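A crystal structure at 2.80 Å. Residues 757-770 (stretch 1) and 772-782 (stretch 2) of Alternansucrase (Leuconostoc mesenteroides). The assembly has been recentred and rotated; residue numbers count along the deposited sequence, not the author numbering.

Stretch 1, residues 757-770: QDPIRKAMIDHGII
Stretch 2, residues 772-782: NMQDTFTFDQL

Stretch 1 is helical from Gln757 to Asp766, then passes through Gly768 (phi/psi 67/19°), a conformation favouring glycine, to Ile769 and extended Ile770 (-138/167°). Stretch 2 packs against it, burying 678 Å² in total. A type I turn, Asn772 to Asp775, opens stretch 2, closed by Asp775 N to Asn772 O (3.0 Å); Ile770 CD1 lies 3.5 Å from Asn772 O. Met773, all three chi angles m, curls its flexible chain back over the helix, with SD 3.6 Å from Ile765 CD1 and CE 3.1 Å from Asp758 OD1. Its CB covers one face of the Arg761 guanidinium, whose NH1 donates a weak bond to Met773 O (3.3 Å) while NH2 forms a salt bridge with Asp758 OD1 (2.9 Å). After extended Asp775 and Thr776, buried Phe777 (chi1 p, chi2 85°) offers a ring face to Met764 (m, t, p): SD stands 4.4 Å from the ring centroid, almost on the normal, and CE 4.0 Å. Phe777 CB also meets Ile770 CG2 (3.8 Å). Thr778 precedes the helix begun at Phe779. Gln781 (m, t, chi3 -75°) serves both stretches: OE1 accepts from Thr778 N (2.8 Å) and NE2 donates to Ile769 O (3.2 Å). Leu782 (t, p) ends the contact, CD1 reaching Ile760 CG2 (3.9 Å) and Met764 SD (4.1 Å).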

# COMPACT_ATOMS: atom_id res chain seq x y z
N GLN A 757 -7.54 -1.38 10.41
CA GLN A 757 -6.11 -1.25 10.20
C GLN A 757 -5.66 0.19 9.96
O GLN A 757 -4.62 0.61 10.48
CB GLN A 757 -5.63 -2.11 9.02
CG GLN A 757 -6.69 -2.97 8.34
CD GLN A 757 -6.78 -2.75 6.87
OE1 GLN A 757 -7.73 -3.18 6.24
NE2 GLN A 757 -5.81 -2.05 6.31
N ASP A 758 -6.40 0.94 9.16
CA ASP A 758 -6.01 2.33 8.87
C ASP A 758 -6.24 3.26 10.07
O ASP A 758 -5.30 3.91 10.54
CB ASP A 758 -6.69 2.84 7.60
CG ASP A 758 -5.98 2.37 6.32
OD1 ASP A 758 -5.00 1.57 6.41
OD2 ASP A 758 -6.41 2.79 5.23
N PRO A 759 -7.47 3.33 10.58
CA PRO A 759 -7.66 4.12 11.80
C PRO A 759 -6.68 3.82 12.95
O PRO A 759 -6.12 4.75 13.54
CB PRO A 759 -9.08 3.77 12.20
CG PRO A 759 -9.78 3.52 10.90
CD PRO A 759 -8.75 2.95 9.97
N ILE A 760 -6.47 2.55 13.28
CA ILE A 760 -5.55 2.20 14.37
C ILE A 760 -4.14 2.77 14.11
O ILE A 760 -3.48 3.23 15.04
CB ILE A 760 -5.54 0.68 14.64
CG1 ILE A 760 -6.74 0.32 15.51
CG2 ILE A 760 -4.28 0.23 15.36
CD1 ILE A 760 -7.53 -0.88 15.04
N ARG A 761 -3.69 2.74 12.86
CA ARG A 761 -2.36 3.27 12.52
C ARG A 761 -2.38 4.80 12.43
O ARG A 761 -1.46 5.45 12.93
CB ARG A 761 -1.83 2.64 11.22
CG ARG A 761 -1.45 1.18 11.41
CD ARG A 761 -0.93 0.52 10.16
NE ARG A 761 -1.97 0.41 9.14
CZ ARG A 761 -1.84 -0.21 7.96
NH1 ARG A 761 -0.71 -0.80 7.65
NH2 ARG A 761 -2.86 -0.25 7.10
N LYS A 762 -3.41 5.39 11.83
CA LYS A 762 -3.54 6.87 11.78
C LYS A 762 -3.46 7.45 13.17
O LYS A 762 -2.86 8.49 13.38
CB LYS A 762 -4.86 7.32 11.16
CG LYS A 762 -5.15 6.78 9.76
CD LYS A 762 -5.70 7.82 8.79
CE LYS A 762 -6.29 7.17 7.52
NZ LYS A 762 -7.52 6.33 7.76
N ALA A 763 -4.05 6.75 14.14
CA ALA A 763 -4.00 7.16 15.54
C ALA A 763 -2.57 7.14 16.07
O ALA A 763 -2.15 8.07 16.75
CB ALA A 763 -4.88 6.27 16.38
N MET A 764 -1.81 6.10 15.73
CA MET A 764 -0.40 5.98 16.15
C MET A 764 0.46 7.08 15.52
O MET A 764 1.32 7.65 16.17
CB MET A 764 0.15 4.61 15.78
CG MET A 764 -0.58 3.49 16.50
SD MET A 764 -0.13 1.81 16.02
CE MET A 764 1.53 1.67 16.72
N ILE A 765 0.17 7.39 14.26
CA ILE A 765 0.87 8.43 13.50
C ILE A 765 0.59 9.80 14.11
O ILE A 765 1.50 10.60 14.33
CB ILE A 765 0.44 8.43 12.00
CG1 ILE A 765 0.83 7.10 11.35
CG2 ILE A 765 1.10 9.56 11.25
CD1 ILE A 765 0.34 6.88 9.93
N ASP A 766 -0.68 10.07 14.38
CA ASP A 766 -1.10 11.35 14.95
C ASP A 766 -0.47 11.64 16.31
O ASP A 766 -0.32 12.80 16.66
CB ASP A 766 -2.61 11.38 15.09
CG ASP A 766 -3.19 12.78 14.97
OD1 ASP A 766 -2.88 13.49 13.98
OD2 ASP A 766 -3.98 13.15 15.85
N HIS A 767 -0.14 10.61 17.09
CA HIS A 767 0.48 10.78 18.40
C HIS A 767 2.00 10.51 18.39
O HIS A 767 2.62 10.31 19.43
CB HIS A 767 -0.24 9.89 19.44
CG HIS A 767 -1.59 10.40 19.85
ND1 HIS A 767 -2.69 10.36 19.03
CD2 HIS A 767 -2.01 10.98 21.00
CE1 HIS A 767 -3.73 10.89 19.65
NE2 HIS A 767 -3.34 11.27 20.85
N GLY A 768 2.59 10.54 17.19
CA GLY A 768 4.04 10.40 17.03
C GLY A 768 4.63 9.05 17.38
O GLY A 768 5.83 8.94 17.59
N ILE A 769 3.80 8.01 17.44
CA ILE A 769 4.28 6.67 17.81
C ILE A 769 4.99 5.99 16.64
O ILE A 769 5.97 5.27 16.83
CB ILE A 769 3.13 5.82 18.34
CG1 ILE A 769 2.52 6.54 19.54
CG2 ILE A 769 3.64 4.43 18.73
CD1 ILE A 769 1.60 5.68 20.38
N ILE A 770 4.51 6.24 15.43
CA ILE A 770 5.20 5.82 14.22
C ILE A 770 5.11 6.97 13.25
O ILE A 770 4.31 7.89 13.42
CB ILE A 770 4.55 4.59 13.59
CG1 ILE A 770 3.07 4.86 13.27
CG2 ILE A 770 4.68 3.40 14.53
CD1 ILE A 770 2.36 3.71 12.60
N ASN A 772 5.21 6.28 9.50
CA ASN A 772 4.56 5.79 8.28
C ASN A 772 3.66 4.59 8.54
O ASN A 772 3.92 3.81 9.46
CB ASN A 772 5.61 5.36 7.25
CG ASN A 772 6.33 6.52 6.61
OD1 ASN A 772 6.32 7.62 7.12
ND2 ASN A 772 6.95 6.26 5.47
N MET A 773 2.67 4.40 7.69
CA MET A 773 1.75 3.25 7.81
C MET A 773 2.47 1.91 7.65
O MET A 773 2.09 0.90 8.29
CB MET A 773 0.61 3.37 6.79
CG MET A 773 -0.22 4.64 6.97
SD MET A 773 -1.62 4.48 8.09
CE MET A 773 -2.83 3.73 7.00
N GLN A 774 3.53 1.89 6.84
CA GLN A 774 4.32 0.66 6.63
C GLN A 774 5.43 0.47 7.66
O GLN A 774 6.11 -0.55 7.65
CB GLN A 774 4.96 0.64 5.25
CG GLN A 774 4.05 1.03 4.11
CD GLN A 774 4.20 2.49 3.73
OE1 GLN A 774 4.44 3.34 4.58
NE2 GLN A 774 4.03 2.77 2.46
N ASP A 775 5.61 1.47 8.51
CA ASP A 775 6.58 1.43 9.59
C ASP A 775 6.35 0.20 10.50
O ASP A 775 5.21 -0.20 10.73
CB ASP A 775 6.45 2.72 10.41
CG ASP A 775 7.76 3.42 10.66
OD1 ASP A 775 8.80 2.98 10.12
OD2 ASP A 775 7.72 4.45 11.39
N THR A 776 7.43 -0.39 11.01
CA THR A 776 7.35 -1.49 11.95
C THR A 776 7.07 -0.96 13.35
O THR A 776 7.80 -0.08 13.83
CB THR A 776 8.66 -2.27 11.98
OG1 THR A 776 8.85 -2.87 10.71
CG2 THR A 776 8.64 -3.43 12.98
N PHE A 777 6.07 -1.51 14.03
CA PHE A 777 5.77 -1.10 15.39
C PHE A 777 5.80 -2.31 16.32
O PHE A 777 5.44 -3.41 15.93
CB PHE A 777 4.45 -0.30 15.53
CG PHE A 777 3.26 -0.98 14.97
CD1 PHE A 777 2.55 -1.88 15.74
CD2 PHE A 777 2.81 -0.67 13.71
CE1 PHE A 777 1.44 -2.52 15.25
CE2 PHE A 777 1.69 -1.28 13.20
CZ PHE A 777 1.00 -2.21 13.98
N THR A 778 6.22 -2.06 17.55
CA THR A 778 6.32 -3.08 18.56
C THR A 778 4.92 -3.23 19.21
O THR A 778 4.05 -2.38 19.06
CB THR A 778 7.47 -2.72 19.55
OG1 THR A 778 8.18 -3.91 19.90
CG2 THR A 778 6.97 -2.06 20.81
N PHE A 779 4.71 -4.33 19.91
CA PHE A 779 3.44 -4.54 20.62
C PHE A 779 3.14 -3.48 21.67
O PHE A 779 1.99 -3.08 21.81
CB PHE A 779 3.38 -5.92 21.28
CG PHE A 779 2.75 -6.97 20.42
CD1 PHE A 779 1.37 -6.95 20.18
CD2 PHE A 779 3.52 -7.98 19.84
CE1 PHE A 779 0.77 -7.93 19.41
CE2 PHE A 779 2.92 -8.95 19.06
CZ PHE A 779 1.55 -8.91 18.83
N ASP A 780 4.16 -3.05 22.43
CA ASP A 780 4.01 -1.92 23.36
C ASP A 780 3.59 -0.65 22.62
O ASP A 780 2.75 0.09 23.11
CB ASP A 780 5.32 -1.67 24.14
CG ASP A 780 5.85 -2.94 24.77
OD1 ASP A 780 6.56 -2.86 25.80
OD2 ASP A 780 5.56 -4.04 24.24
N GLN A 781 4.20 -0.40 21.48
CA GLN A 781 3.85 0.75 20.66
C GLN A 781 2.39 0.66 20.25
O GLN A 781 1.66 1.66 20.30
CB GLN A 781 4.73 0.82 19.41
CG GLN A 781 6.04 1.58 19.56
CD GLN A 781 6.94 1.36 18.37
OE1 GLN A 781 7.53 0.31 18.23
NE2 GLN A 781 7.03 2.35 17.49
N LEU A 782 1.95 -0.53 19.87
CA LEU A 782 0.54 -0.75 19.55
C LEU A 782 -0.39 -0.45 20.73
O LEU A 782 -1.41 0.22 20.56
CB LEU A 782 0.32 -2.18 19.09
CG LEU A 782 -1.10 -2.59 18.69
CD1 LEU A 782 -1.70 -1.65 17.67
CD2 LEU A 782 -1.08 -4.01 18.15